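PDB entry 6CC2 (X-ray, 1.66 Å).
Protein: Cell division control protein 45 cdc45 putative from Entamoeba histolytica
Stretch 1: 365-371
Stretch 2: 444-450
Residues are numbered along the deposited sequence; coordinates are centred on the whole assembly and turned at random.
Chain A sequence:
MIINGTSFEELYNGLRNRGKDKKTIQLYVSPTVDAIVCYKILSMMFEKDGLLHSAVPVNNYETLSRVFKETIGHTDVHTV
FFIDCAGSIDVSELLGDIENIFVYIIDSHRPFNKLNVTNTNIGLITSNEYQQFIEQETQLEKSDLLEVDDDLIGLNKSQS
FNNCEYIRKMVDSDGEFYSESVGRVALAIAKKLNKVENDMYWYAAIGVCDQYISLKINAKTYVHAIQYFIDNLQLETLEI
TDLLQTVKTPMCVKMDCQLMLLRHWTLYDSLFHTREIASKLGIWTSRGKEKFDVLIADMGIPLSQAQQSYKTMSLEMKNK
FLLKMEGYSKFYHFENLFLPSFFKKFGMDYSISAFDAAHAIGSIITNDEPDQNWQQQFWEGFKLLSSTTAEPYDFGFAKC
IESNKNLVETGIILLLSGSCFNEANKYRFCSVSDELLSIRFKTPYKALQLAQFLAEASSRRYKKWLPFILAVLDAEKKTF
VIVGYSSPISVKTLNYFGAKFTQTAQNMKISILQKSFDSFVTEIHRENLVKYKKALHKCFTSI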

# COMPACT_ATOMS: atom_id res chain seq x y z
N ILE A 365 9.00 3.41 -0.88
CA ILE A 365 8.20 4.63 -0.96
C ILE A 365 7.64 5.07 0.39
O ILE A 365 6.88 6.04 0.47
CB ILE A 365 7.04 4.48 -1.98
CG1 ILE A 365 6.01 3.47 -1.50
CG2 ILE A 365 7.59 4.11 -3.35
CD1 ILE A 365 4.74 3.49 -2.34
N THR A 366 7.99 4.37 1.47
CA THR A 366 7.63 4.82 2.81
C THR A 366 8.67 5.83 3.28
O THR A 366 9.85 5.51 3.33
CB THR A 366 7.57 3.63 3.76
OG1 THR A 366 6.58 2.69 3.29
CG2 THR A 366 7.20 4.09 5.18
N ASN A 367 8.22 7.02 3.65
CA ASN A 367 9.14 8.03 4.19
C ASN A 367 9.73 7.55 5.51
O ASN A 367 8.99 7.28 6.45
CB ASN A 367 8.44 9.37 4.40
CG ASN A 367 7.95 9.99 3.12
OD1 ASN A 367 8.53 9.82 2.04
ND2 ASN A 367 6.88 10.76 3.24
N ASP A 368 11.06 7.47 5.58
CA ASP A 368 11.72 6.91 6.76
C ASP A 368 12.97 7.67 7.15
O ASP A 368 13.73 7.21 8.01
CB ASP A 368 12.04 5.44 6.52
CG ASP A 368 12.39 4.69 7.79
OD1 ASP A 368 11.63 4.81 8.80
OD2 ASP A 368 13.42 3.99 7.78
N GLU A 369 13.24 8.80 6.51
CA GLU A 369 14.27 9.74 6.92
C GLU A 369 13.69 11.14 6.76
O GLU A 369 12.77 11.35 5.97
CB GLU A 369 15.55 9.61 6.09
CG GLU A 369 16.21 8.24 6.16
CD GLU A 369 16.82 7.94 7.52
OE1 GLU A 369 16.81 8.84 8.39
OE2 GLU A 369 17.31 6.82 7.71
N PRO A 370 14.24 12.12 7.48
CA PRO A 370 13.65 13.46 7.43
C PRO A 370 13.63 14.08 6.05
O PRO A 370 12.75 14.89 5.76
CB PRO A 370 14.55 14.27 8.39
CG PRO A 370 15.15 13.28 9.29
CD PRO A 370 15.32 12.01 8.48
N ASP A 371 14.59 13.73 5.18
CA ASP A 371 14.62 14.32 3.85
C ASP A 371 13.89 13.50 2.80
O ASP A 371 13.99 13.84 1.60
CB ASP A 371 16.07 14.55 3.41
CG ASP A 371 16.82 13.26 3.18
OD1 ASP A 371 16.26 12.18 3.44
OD2 ASP A 371 18.00 13.34 2.74
N PRO A 444 7.43 12.89 12.93
CA PRO A 444 6.19 12.48 12.27
C PRO A 444 6.34 11.26 11.35
O PRO A 444 5.47 10.39 11.38
CB PRO A 444 5.79 13.73 11.47
CG PRO A 444 6.35 14.87 12.31
CD PRO A 444 7.67 14.34 12.82
N TYR A 445 7.40 11.19 10.55
CA TYR A 445 7.49 10.06 9.62
C TYR A 445 7.64 8.73 10.34
O TYR A 445 7.12 7.72 9.87
CB TYR A 445 8.62 10.28 8.62
CG TYR A 445 10.01 10.40 9.21
CD1 TYR A 445 10.50 11.61 9.67
CD2 TYR A 445 10.83 9.29 9.29
CE1 TYR A 445 11.75 11.70 10.20
CE2 TYR A 445 12.09 9.39 9.81
CZ TYR A 445 12.54 10.58 10.27
OH TYR A 445 13.82 10.66 10.81
N LYS A 446 8.30 8.70 11.50
CA LYS A 446 8.35 7.48 12.30
C LYS A 446 7.05 7.22 13.04
O LYS A 446 6.57 6.08 13.10
CB LYS A 446 9.51 7.56 13.30
CG LYS A 446 10.89 7.65 12.69
CD LYS A 446 11.28 6.38 11.99
CE LYS A 446 12.78 6.35 11.71
NZ LYS A 446 13.18 5.10 11.00
N ALA A 447 6.48 8.24 13.68
CA ALA A 447 5.22 8.08 14.38
C ALA A 447 4.13 7.57 13.44
O ALA A 447 3.32 6.74 13.84
CB ALA A 447 4.79 9.41 15.02
N LEU A 448 4.11 8.06 12.19
CA LEU A 448 3.10 7.61 11.22
C LEU A 448 3.23 6.11 10.98
O LEU A 448 2.23 5.39 10.90
CB LEU A 448 3.25 8.37 9.92
CG LEU A 448 2.66 9.79 9.86
CD1 LEU A 448 3.31 10.61 8.75
CD2 LEU A 448 1.15 9.70 9.66
N GLN A 449 4.47 5.62 10.87
CA GLN A 449 4.66 4.19 10.65
C GLN A 449 4.19 3.38 11.84
O GLN A 449 3.59 2.31 11.68
CB GLN A 449 6.13 3.89 10.35
CG GLN A 449 6.61 4.49 9.05
CD GLN A 449 8.04 4.15 8.80
OE1 GLN A 449 8.38 2.99 8.55
NE2 GLN A 449 8.89 5.14 8.87
N LEU A 450 4.47 3.88 13.05
CA LEU A 450 4.03 3.16 14.24
C LEU A 450 2.52 3.19 14.37
O LEU A 450 1.91 2.18 14.72
CB LEU A 450 4.72 3.77 15.47
CG LEU A 450 4.38 3.10 16.80
CD1 LEU A 450 4.75 1.62 16.75
CD2 LEU A 450 5.12 3.77 17.95
O HOH W 1 6.32 7.78 7.20
O HOH W 2 15.42 5.54 9.97

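A small, largely polar contact joins an irregular segment to one side of a helix, and it illustrates how a carboxylate, with an aromatic ring packed along the neighbouring backbone, can help pin an irregular loop to a helix. Only 335 Å² is buried, both sides summed, and the helical residues responsible, Tyr445, Lys446 and Gln449, lie within little more than one turn.

Asp368 is the anchor. Its CA-to-CB bond points sideways, but the t rotamer of chi1 brings the carboxylate nearer to the helix, where Asp368 OD1 accepts two hydrogen bonds: one from Lys446 NZ at 2.7 Å, which is also a salt bridge, and one from Gln449 NE2 at 2.8 Å, nearly straight at 168°. Aspartate suits the site because one oxygen can receive both donors while its charge answers that of the lysine. Lysine supplies the reach: the Lys446 CA-to-CB bond points sideways, chi1 and chi2 are m, chi3 and chi4 t, and the end of the chain comes nearer the loop. The glutamine amide has two hydrogens, enough to serve its own helix as well, Gln449 NE2 donating to Tyr445 O at 3.3 Å, while Gln449 CD packs against Thr366 CG2 at 3.7 Å.

Tyr445 contributes the largest covered area, 97 Å². With CB directed toward the loop and chi1 in p, its flat ring can cover backbone and the Pro370 ring together; Glu369 C lies over one face, and Tyr445 CE2 lies 3.3 Å from Asp368 O. Pro370 adds an apolar touch, Pro370 CD lying 3.6 Å from Tyr445 CZ, whereas the Glu369 CA-to-CB bond points away.

Water completes the join. Water 1 donates to both Asn367 O and Tyr445 O, at 2.8 Å each, linking the two backbones; water 2 accepts from Lys446 NZ at 2.5 Å and lies 3.1 Å from Asp368 O.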